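Local structure of predicted acyltransferase with acyl-CoA N-acyltransferase domain (Escherichia coli, 4RS2) at residues V73-V78 / A122-L127; V88-L93 / A131-F136; Q107-G112 / F136-A141. The protein binds coenzyme A and is probably a GNAT-family N-acetyltransferase that, when overexpressed, relieves silencing of several target RNAs by small RNAs. All blocks are in the same frame, centred on the assembly; numbering follows the deposited sequence.

Contact 1 (V73-V78 / A122-L127); sequences VAFSPV and AAVVTL
The ring of Phe75 meets Val124 at its edge: CG1 of the valine lies close to the ring plane, 4.0 Å from Phe75 CE1. The two side chains cross at about a right angle, with a single methyl abutting the rim of the phenyl group. The ring also touches Leu113 and Leu116 of helix 104-118 and Met90 of strand 87-95. Val124 holds CG1 anti to its own backbone N (chi1 -178°), which turns this methyl to the phenylalanine, and it also rests on Leu113. Strands 69-80 and 123-127 are not neighbours in the sheet; strand 87-95 runs between them, antiparallel to the first and parallel to the second, within the central mixed sheet of the GNAT fold. Across this intervening strand the CA atoms of Phe75 and Val124, like those of Val78 and Val125, are 8.4 Å apart, so the two flanking strands can meet through side chains alone. A second such bridge joins Val78 and Val125, whose CG1 and CG2 respectively approach to 4.2 Å. It lies on the other side of the sheet from the Phe75 pair, where Val125 also packs against Phe157 and Val159 of strand 157-161.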
loop_
_atom_site.group_PDB
_atom_site.type_symbol
_atom_site.label_atom_id
_atom_site.label_comp_id
_atom_site.label_asym_id
_atom_site.label_seq_id
_atom_site.Cartn_x
_atom_site.Cartn_y
_atom_site.Cartn_z
ATOM N N VAL A 73 2.727 0.290 -5.409
ATOM C CA VAL A 73 1.995 0.352 -4.126
ATOM C C VAL A 73 0.610 0.890 -4.403
ATOM O O VAL A 73 0.436 1.736 -5.296
ATOM C CB VAL A 73 2.689 1.171 -3.027
ATOM C CG1 VAL A 73 2.797 2.651 -3.423
ATOM C CG2 VAL A 73 1.972 0.969 -1.680
ATOM N N ALA A 74 -0.389 0.319 -3.717
ATOM C CA ALA A 74 -1.763 0.737 -3.893
ATOM C C ALA A 74 -2.458 0.982 -2.551
ATOM O O ALA A 74 -2.060 0.500 -1.477
ATOM C CB ALA A 74 -2.549 -0.294 -4.684
ATOM N N PHE A 75 -3.520 1.768 -2.651
ATOM C CA PHE A 75 -4.312 2.183 -1.516
ATOM C C PHE A 75 -5.769 2.073 -1.907
ATOM O O PHE A 75 -6.123 2.369 -3.055
ATOM C CB PHE A 75 -4.001 3.645 -1.166
ATOM C CG PHE A 75 -2.557 3.884 -0.825
ATOM C CD1 PHE A 75 -2.095 3.746 0.478
ATOM C CD2 PHE A 75 -1.663 4.262 -1.816
ATOM C CE1 PHE A 75 -0.781 3.998 0.781
ATOM C CE2 PHE A 75 -0.325 4.481 -1.496
ATOM C CZ PHE A 75 0.105 4.323 -0.199
ATOM N N SER A 76 -6.606 1.692 -0.947
ATOM C CA SER A 76 -8.047 1.559 -1.177
ATOM C C SER A 76 -8.773 2.081 0.053
ATOM O O SER A 76 -8.154 2.144 1.120
ATOM C CB SER A 76 -8.385 0.098 -1.464
ATOM O OG SER A 76 -7.923 -0.728 -0.447
ATOM N N PRO A 77 -10.053 2.450 -0.071
ATOM C CA PRO A 77 -10.721 3.068 1.078
ATOM C C PRO A 77 -11.021 2.094 2.186
ATOM O O PRO A 77 -11.327 0.932 1.926
ATOM C CB PRO A 77 -12.034 3.596 0.502
ATOM C CG PRO A 77 -12.266 2.746 -0.696
ATOM C CD PRO A 77 -10.950 2.268 -1.215
ATOM N N VAL A 78 -10.921 2.562 3.430
ATOM C CA VAL A 78 -11.337 1.738 4.581
ATOM C C VAL A 78 -12.273 2.611 5.408
ATOM O O VAL A 78 -12.147 3.839 5.368
ATOM C CB VAL A 78 -10.161 1.232 5.447
ATOM C CG1 VAL A 78 -9.211 0.409 4.592
ATOM C CG2 VAL A 78 -9.419 2.370 6.145
ATOM N N ALA A 122 -6.394 11.236 6.126
ATOM C CA ALA A 122 -5.977 11.365 7.517
ATOM C C ALA A 122 -5.145 10.247 8.098
ATOM O O ALA A 122 -4.458 10.478 9.091
ATOM C CB ALA A 122 -7.195 11.575 8.387
ATOM N N ALA A 123 -5.257 9.038 7.549
ATOM C CA ALA A 123 -4.547 7.894 8.080
ATOM C C ALA A 123 -4.481 6.758 7.060
ATOM O O ALA A 123 -5.348 6.638 6.199
ATOM C CB ALA A 123 -5.190 7.399 9.359
ATOM N N VAL A 124 -3.490 5.907 7.256
ATOM C CA VAL A 124 -3.241 4.764 6.419
ATOM C C VAL A 124 -3.063 3.541 7.286
ATOM O O VAL A 124 -2.289 3.575 8.239
ATOM C CB VAL A 124 -1.974 4.948 5.570
ATOM C CG1 VAL A 124 -1.806 3.718 4.674
ATOM C CG2 VAL A 124 -2.099 6.205 4.726
ATOM N N VAL A 125 -3.806 2.489 6.997
ATOM C CA VAL A 125 -3.584 1.212 7.699
ATOM C C VAL A 125 -2.938 0.236 6.736
ATOM O O VAL A 125 -3.008 0.425 5.501
ATOM C CB VAL A 125 -4.883 0.599 8.293
ATOM C CG1 VAL A 125 -5.529 1.575 9.238
ATOM C CG2 VAL A 125 -5.880 0.193 7.207
ATOM N N THR A 126 -2.324 -0.794 7.289
ATOM C CA THR A 126 -1.774 -1.857 6.471
ATOM C C THR A 126 -1.649 -3.117 7.319
ATOM O O THR A 126 -1.716 -3.075 8.554
ATOM C CB THR A 126 -0.414 -1.473 5.838
ATOM O OG1 THR A 126 -0.126 -2.333 4.731
ATOM C CG2 THR A 126 0.746 -1.558 6.881
ATOM N N LEU A 127 -1.532 -4.242 6.635
ATOM C CA LEU A 127 -1.412 -5.547 7.269
ATOM C C LEU A 127 -0.159 -6.215 6.756
ATOM O O LEU A 127 -0.033 -6.481 5.556
ATOM C CB LEU A 127 -2.642 -6.382 6.943
ATOM C CG LEU A 127 -2.742 -7.725 7.652
ATOM C CD1 LEU A 127 -2.992 -7.531 9.149
ATOM C CD2 LEU A 127 -3.907 -8.494 7.062
#

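Contact 2 (V88-L93 / A131-F136); sequences VGMAPL and ALYSRF. With COA (coenzyme A), chain C.
Tyr133 OH and the carbonyl oxygen of Met90 are linked by a water, which lies 2.8 Å from Tyr133 OH and donates to Met90 O at 3.2 Å. The same carbonyl accepts a hydrogen bond from Thr126 OG1, so two groups grip it. The contact sets strand 87-95, a central strand of the GNAT fold, against helix 130-133 and the 3-10 turn after it, with coenzyme A along the helix. Below the hydroxyl, the tyrosine ring is met obliquely by two strand side chains. Met90 CE comes to 3.5 Å from Tyr133 CE1, a close approach reached because the chain, extended through chi2, bends at chi3 (78°). Leu93 slides past the ring in the opposite direction and places CD2 3.7 Å from Tyr133 OH. One face of the ring is covered within its own segment by Leu132 CG, centred above it. Leu132 also faces the cofactor, its CD1 lying 3.5 Å from the ribose oxygen O4B. Beyond it Phe136 turns a ring edge to C5B, while Arg135 reaches the 3'-phosphate: its NH1 donates to O8A at 3.0 Å with an N-H...O angle of 151°, and the phosphate oxygen lies near the guanidinium plane. Arg135 NE adds weak bonds to the adenine N3A and to Ala131 O.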
loop_
_atom_site.group_PDB
_atom_site.type_symbol
_atom_site.label_atom_id
_atom_site.label_comp_id
_atom_site.label_asym_id
_atom_site.label_seq_id
_atom_site.Cartn_x
_atom_site.Cartn_y
_atom_site.Cartn_z
ATOM N N VAL A 88 -7.355 5.170 4.383
ATOM C CA VAL A 88 -7.106 4.167 3.335
ATOM C C VAL A 88 -6.273 3.034 3.894
ATOM O O VAL A 88 -5.606 3.199 4.922
ATOM C CB VAL A 88 -6.384 4.746 2.117
ATOM C CG1 VAL A 88 -7.267 5.744 1.392
ATOM C CG2 VAL A 88 -5.042 5.336 2.542
ATOM N N GLY A 89 -6.366 1.877 3.230
ATOM C CA GLY A 89 -5.553 0.712 3.524
ATOM C C GLY A 89 -4.507 0.546 2.408
ATOM O O GLY A 89 -4.834 0.643 1.216
ATOM N N MET A 90 -3.253 0.334 2.782
ATOM C CA MET A 90 -2.173 0.152 1.825
ATOM C C MET A 90 -1.947 -1.324 1.534
ATOM O O MET A 90 -1.746 -2.102 2.452
ATOM C CB MET A 90 -0.893 0.769 2.403
ATOM C CG MET A 90 0.285 0.743 1.475
ATOM S SD MET A 90 1.666 1.692 2.137
ATOM C CE MET A 90 2.298 0.557 3.342
ATOM N N ALA A 91 -2.015 -1.705 0.261
ATOM C CA ALA A 91 -1.809 -3.071 -0.193
ATOM C C ALA A 91 -2.152 -3.140 -1.650
ATOM O O ALA A 91 -3.111 -2.505 -2.083
ATOM C CB ALA A 91 -2.716 -4.060 0.556
ATOM N N PRO A 92 -1.368 -3.856 -2.445
ATOM C CA PRO A 92 -0.113 -4.506 -2.095
ATOM C C PRO A 92 1.054 -3.554 -2.241
ATOM O O PRO A 92 0.872 -2.385 -2.596
ATOM C CB PRO A 92 0.023 -5.600 -3.158
ATOM C CG PRO A 92 -0.665 -5.070 -4.340
ATOM C CD PRO A 92 -1.707 -4.087 -3.868
ATOM N N LEU A 93 2.241 -4.060 -1.890
ATOM C CA LEU A 93 3.501 -3.362 -2.007
ATOM C C LEU A 93 4.478 -4.346 -2.580
ATOM O O LEU A 93 4.711 -5.412 -2.003
ATOM C CB LEU A 93 3.997 -2.878 -0.642
ATOM C CG LEU A 93 5.404 -2.275 -0.623
ATOM C CD1 LEU A 93 5.427 -1.029 -1.476
ATOM C CD2 LEU A 93 5.848 -1.969 0.812
ATOM N N ALA A 131 8.191 -5.774 11.299
ATOM C CA ALA A 131 9.625 -5.580 11.100
ATOM C C ALA A 131 9.874 -4.837 9.785
ATOM O O ALA A 131 10.919 -4.201 9.602
ATOM C CB ALA A 131 10.353 -6.916 11.139
ATOM N N LEU A 132 8.925 -4.912 8.857
ATOM C CA LEU A 132 9.022 -4.128 7.649
ATOM C C LEU A 132 8.365 -2.766 7.858
ATOM O O LEU A 132 9.018 -1.720 7.740
ATOM C CB LEU A 132 8.352 -4.870 6.498
ATOM C CG LEU A 132 8.130 -4.114 5.196
ATOM C CD1 LEU A 132 9.459 -3.673 4.642
ATOM C CD2 LEU A 132 7.383 -4.945 4.186
ATOM N N TYR A 133 7.070 -2.756 8.161
ATOM C CA TYR A 133 6.324 -1.488 8.189
ATOM C C TYR A 133 6.674 -0.509 9.280
ATOM O O TYR A 133 6.491 0.690 9.111
ATOM C CB TYR A 133 4.797 -1.738 8.093
ATOM C CG TYR A 133 4.490 -2.368 6.766
ATOM C CD1 TYR A 133 4.455 -1.599 5.620
ATOM C CD2 TYR A 133 4.318 -3.748 6.642
ATOM C CE1 TYR A 133 4.229 -2.186 4.389
ATOM C CE2 TYR A 133 4.060 -4.337 5.420
ATOM C CZ TYR A 133 4.048 -3.549 4.288
ATOM O OH TYR A 133 3.825 -4.117 3.043
ATOM N N SER A 134 7.190 -0.989 10.403
ATOM C CA SER A 134 7.613 -0.052 11.431
ATOM C C SER A 134 8.708 0.901 10.918
ATOM O O SER A 134 8.869 2.012 11.418
ATOM C CB SER A 134 8.085 -0.787 12.675
ATOM O OG SER A 134 9.271 -1.545 12.487
ATOM N N ARG A 135 9.461 0.438 9.917
ATOM C CA ARG A 135 10.559 1.229 9.337
ATOM C C ARG A 135 10.067 2.467 8.671
ATOM O O ARG A 135 10.820 3.428 8.499
ATOM C CB ARG A 135 11.301 0.392 8.292
ATOM C CG ARG A 135 11.942 -0.848 8.847
ATOM C CD ARG A 135 12.514 -1.669 7.724
ATOM N NE ARG A 135 13.106 -2.894 8.230
ATOM C CZ ARG A 135 14.311 -2.985 8.762
ATOM N NH1 ARG A 135 15.071 -1.915 8.873
ATOM N NH2 ARG A 135 14.752 -4.151 9.222
ATOM N N PHE A 136 8.794 2.442 8.278
ATOM C CA PHE A 136 8.187 3.535 7.541
ATOM C C PHE A 136 7.261 4.365 8.445
ATOM O O PHE A 136 6.497 5.183 7.969
ATOM C CB PHE A 136 7.418 2.996 6.349
ATOM C CG PHE A 136 8.174 1.973 5.521
ATOM C CD1 PHE A 136 9.517 2.172 5.173
ATOM C CD2 PHE A 136 7.536 0.852 5.033
ATOM C CE1 PHE A 136 10.205 1.252 4.401
ATOM C CE2 PHE A 136 8.220 -0.083 4.266
ATOM C CZ PHE A 136 9.563 0.130 3.941
HETATM N N1A COA C . 11.461 -7.729 6.316
HETATM C C2A COA C . 11.890 -6.651 7.016
HETATM N N3A COA C . 12.441 -5.574 6.428
HETATM C C4A COA C . 12.552 -5.533 5.071
HETATM C C5A COA C . 12.111 -6.654 4.256
HETATM C C6A COA C . 11.529 -7.793 4.966
HETATM N N6A COA C . 11.090 -8.847 4.241
HETATM N N7A COA C . 12.360 -6.343 2.975
HETATM C C8A COA C . 12.916 -5.113 2.971
HETATM N N9A COA C . 13.061 -4.655 4.206
HETATM C C1B COA C . 13.590 -3.347 4.597
HETATM C C2B COA C . 14.931 -2.974 3.992
HETATM O O2B COA C . 16.024 -3.631 4.649
HETATM C C3B COA C . 14.912 -1.481 4.165
HETATM O O3B COA C . 15.205 -1.148 5.528
HETATM P P3B COA C . 15.580 0.360 5.990
HETATM O O7A COA C . 15.265 1.300 4.844
HETATM O O8A COA C . 14.832 0.620 7.238
HETATM O O9A COA C . 17.042 0.272 6.263
HETATM C C4B COA C . 13.447 -1.133 3.905
HETATM O O4B COA C . 12.701 -2.349 4.075
HETATM C C5B COA C . 13.206 -0.575 2.517
HETATM O O5B COA C . 13.812 -1.430 1.543
HETATM P P1A COA C . 13.669 -1.224 -0.044
HETATM O O1A COA C . 14.988 -1.472 -0.713
HETATM O O2A COA C . 12.902 0.050 -0.247
HETATM O O3A COA C . 12.668 -2.432 -0.446
HETATM P P2A COA C . 12.995 -3.850 -1.120
HETATM O O4A COA C . 13.542 -3.703 -2.479
HETATM O O5A COA C . 13.816 -4.720 -0.186
HETATM O O6A COA C . 11.488 -4.401 -1.260
HETATM C CBP COA C . 9.548 -5.712 -0.646
HETATM C CCP COA C . 10.769 -4.956 -0.158
HETATM C CDP COA C . 8.813 -6.346 0.529
HETATM C CEP COA C . 8.650 -4.688 -1.317
HETATM C CAP COA C . 10.035 -6.781 -1.644
HETATM O OAP COA C . 10.939 -7.711 -1.006
HETATM C C9P COA C . 8.929 -7.548 -2.326
HETATM O O9P COA C . 8.317 -7.093 -3.307
HETATM N N8P COA C . 8.706 -8.772 -1.847
HETATM C C7P COA C . 7.742 -9.665 -2.463
HETATM C C6P COA C . 6.349 -9.368 -1.954
HETATM C C5P COA C . 6.267 -9.733 -0.492
HETATM O O5P COA C . 6.297 -8.875 0.371
HETATM N N4P COA C . 6.149 -11.025 -0.218
HETATM C C3P COA C . 5.930 -11.523 1.127
HETATM C C2P COA C . 4.737 -12.479 1.146
HETATM S S1P COA C . 3.730 -12.224 2.631
HETATM O O HOH W 1 1.418 -2.816 2.348
#

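Contact 3 (Q107-G112 / F136-A141); sequences QLVYEG and FGFELA
Val109 stands on helix 104-118 with both methyls turned to the 3-10 segment that follows helix 130-133, and crosses Phe136 at about a right angle. Its CG1, anti to the backbone N (chi1 176°), lies 4.0 Å from Phe136 CB, at the root of that side chain. CG2 approaches the ring obliquely, 4.1 Å from Phe136 CD2, so the fork of the valine spans the CB-to-ring junction. Phe138 comes in differently: it offers a ring edge, with CE1 4.2 Å from Val109 CG1 and that methyl near the ring plane. One methyl is thus shared by two phenylalanines. Between them Gly137, with positive phi (98°), is the C' residue of a Schellman motif: Phe138 N bonds to Tyr133 O and Gly137 N to Ser134 O, ending the helix. Phe138 also packs edge-to-face with His160. The valine also touches Met90 and Leu93 of strand 87-95. The end of helix 130-133 and helix 104-118 therefore lie side by side against strand 87-95, and Phe138 continues onto Val124 and Thr126 of strand 123-127, just before strand 139-140 pairs with strand 157-161.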
loop_
_atom_site.group_PDB
_atom_site.type_symbol
_atom_site.label_atom_id
_atom_site.label_comp_id
_atom_site.label_asym_id
_atom_site.label_seq_id
_atom_site.Cartn_x
_atom_site.Cartn_y
_atom_site.Cartn_z
ATOM N N GLN A 107 10.685 4.441 -0.724
ATOM C CA GLN A 107 10.252 5.596 -1.524
ATOM C C GLN A 107 8.787 5.534 -1.941
ATOM O O GLN A 107 8.104 6.547 -1.914
ATOM C CB GLN A 107 11.138 5.740 -2.751
ATOM C CG GLN A 107 12.557 6.125 -2.384
ATOM C CD GLN A 107 13.572 5.961 -3.510
ATOM O OE1 GLN A 107 13.390 5.170 -4.446
ATOM N NE2 GLN A 107 14.677 6.677 -3.390
ATOM N N LEU A 108 8.325 4.369 -2.374
ATOM C CA LEU A 108 6.933 4.238 -2.781
ATOM C C LEU A 108 5.982 4.506 -1.616
ATOM O O LEU A 108 4.965 5.210 -1.755
ATOM C CB LEU A 108 6.698 2.825 -3.313
ATOM C CG LEU A 108 7.224 2.529 -4.710
ATOM C CD1 LEU A 108 7.291 1.048 -4.973
ATOM C CD2 LEU A 108 6.310 3.187 -5.714
ATOM N N VAL A 109 6.307 3.965 -0.464
ATOM C CA VAL A 109 5.459 4.199 0.692
ATOM C C VAL A 109 5.508 5.680 1.099
ATOM O O VAL A 109 4.468 6.311 1.367
ATOM C CB VAL A 109 5.883 3.289 1.867
ATOM C CG1 VAL A 109 5.074 3.594 3.134
ATOM C CG2 VAL A 109 5.721 1.839 1.453
ATOM N N TYR A 110 6.700 6.254 1.133
ATOM C CA TYR A 110 6.818 7.655 1.536
ATOM C C TYR A 110 6.021 8.564 0.611
ATOM O O TYR A 110 5.273 9.423 1.065
ATOM C CB TYR A 110 8.291 8.143 1.586
ATOM C CG TYR A 110 8.367 9.576 2.065
ATOM C CD1 TYR A 110 8.397 9.867 3.411
ATOM C CD2 TYR A 110 8.374 10.628 1.175
ATOM C CE1 TYR A 110 8.416 11.177 3.873
ATOM C CE2 TYR A 110 8.413 11.941 1.620
ATOM C CZ TYR A 110 8.436 12.206 2.976
ATOM O OH TYR A 110 8.485 13.522 3.449
ATOM N N GLU A 111 6.208 8.384 -0.697
ATOM C CA GLU A 111 5.522 9.226 -1.677
ATOM C C GLU A 111 4.025 8.976 -1.628
ATOM O O GLU A 111 3.238 9.901 -1.787
ATOM C CB GLU A 111 6.058 9.038 -3.110
ATOM C CG GLU A 111 5.284 9.878 -4.129
ATOM C CD GLU A 111 5.986 10.076 -5.473
ATOM O OE1 GLU A 111 7.224 9.874 -5.581
ATOM O OE2 GLU A 111 5.279 10.469 -6.432
ATOM N N GLY A 112 3.626 7.726 -1.427
ATOM C CA GLY A 112 2.198 7.406 -1.316
ATOM C C GLY A 112 1.556 8.192 -0.180
ATOM O O GLY A 112 0.531 8.862 -0.327
ATOM N N PHE A 136 8.794 2.442 8.278
ATOM C CA PHE A 136 8.187 3.535 7.541
ATOM C C PHE A 136 7.261 4.365 8.445
ATOM O O PHE A 136 6.497 5.183 7.969
ATOM C CB PHE A 136 7.418 2.996 6.349
ATOM C CG PHE A 136 8.174 1.973 5.521
ATOM C CD1 PHE A 136 9.517 2.172 5.173
ATOM C CD2 PHE A 136 7.536 0.852 5.033
ATOM C CE1 PHE A 136 10.205 1.252 4.401
ATOM C CE2 PHE A 136 8.220 -0.083 4.266
ATOM C CZ PHE A 136 9.563 0.130 3.941
ATOM N N GLY A 137 7.310 4.111 9.735
ATOM C CA GLY A 137 6.512 4.897 10.652
ATOM C C GLY A 137 5.208 4.306 11.098
ATOM O O GLY A 137 4.531 4.889 11.910
ATOM N N PHE A 138 4.892 3.108 10.652
ATOM C CA PHE A 138 3.657 2.476 11.068
ATOM C C PHE A 138 3.739 2.002 12.508
ATOM O O PHE A 138 4.802 1.544 12.972
ATOM C CB PHE A 138 3.318 1.284 10.153
ATOM C CG PHE A 138 2.731 1.681 8.830
ATOM C CD1 PHE A 138 3.547 2.105 7.804
ATOM C CD2 PHE A 138 1.364 1.670 8.630
ATOM C CE1 PHE A 138 3.027 2.499 6.598
ATOM C CE2 PHE A 138 0.840 2.076 7.438
ATOM C CZ PHE A 138 1.674 2.520 6.414
ATOM N N GLU A 139 2.624 2.113 13.216
ATOM C CA GLU A 139 2.533 1.667 14.600
ATOM C C GLU A 139 1.522 0.536 14.693
ATOM O O GLU A 139 0.671 0.394 13.819
ATOM C CB GLU A 139 2.046 2.827 15.457
ATOM C CG GLU A 139 3.028 3.962 15.570
ATOM C CD GLU A 139 2.381 5.223 16.073
ATOM O OE1 GLU A 139 1.134 5.404 15.886
ATOM O OE2 GLU A 139 3.122 6.042 16.636
ATOM N N LEU A 140 1.596 -0.262 15.753
ATOM C CA LEU A 140 0.630 -1.365 15.931
ATOM C C LEU A 140 -0.758 -0.788 16.166
ATOM O O LEU A 140 -0.966 0.037 17.051
ATOM C CB LEU A 140 1.017 -2.280 17.092
ATOM C CG LEU A 140 1.996 -3.364 16.753
ATOM C CD1 LEU A 140 2.366 -4.075 18.052
ATOM C CD2 LEU A 140 1.351 -4.329 15.769
ATOM N N ALA A 141 -1.716 -1.199 15.348
ATOM C CA ALA A 141 -3.055 -0.673 15.440
ATOM C C ALA A 141 -3.716 -1.006 16.785
ATOM O O ALA A 141 -4.485 -0.201 17.306
ATOM C CB ALA A 141 -3.885 -1.207 14.297
#

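How the contacts relate
The three contacts interlock within one compact region: contacts 2 and 3 have centres about 5 Å apart and share Phe136, while contact 1 lies about 9 Å from contact 2 and 10 Å from contact 3. Along the chain the first segments come in order, 73-78, 88-93, 107-112, followed by 122-127, 131-136 and 136-141, so all three pairings cross. Strand 87-95, carrying contact 2, is the neighbour of both strands of contact 1, and helix 104-118 packs over them. Met90 serves as a hub, touching Phe75, Val109 and Phe138. A continuous apolar core thus joins the sheet to helix 130-133 and the turn after it, which line the coenzyme A pocket.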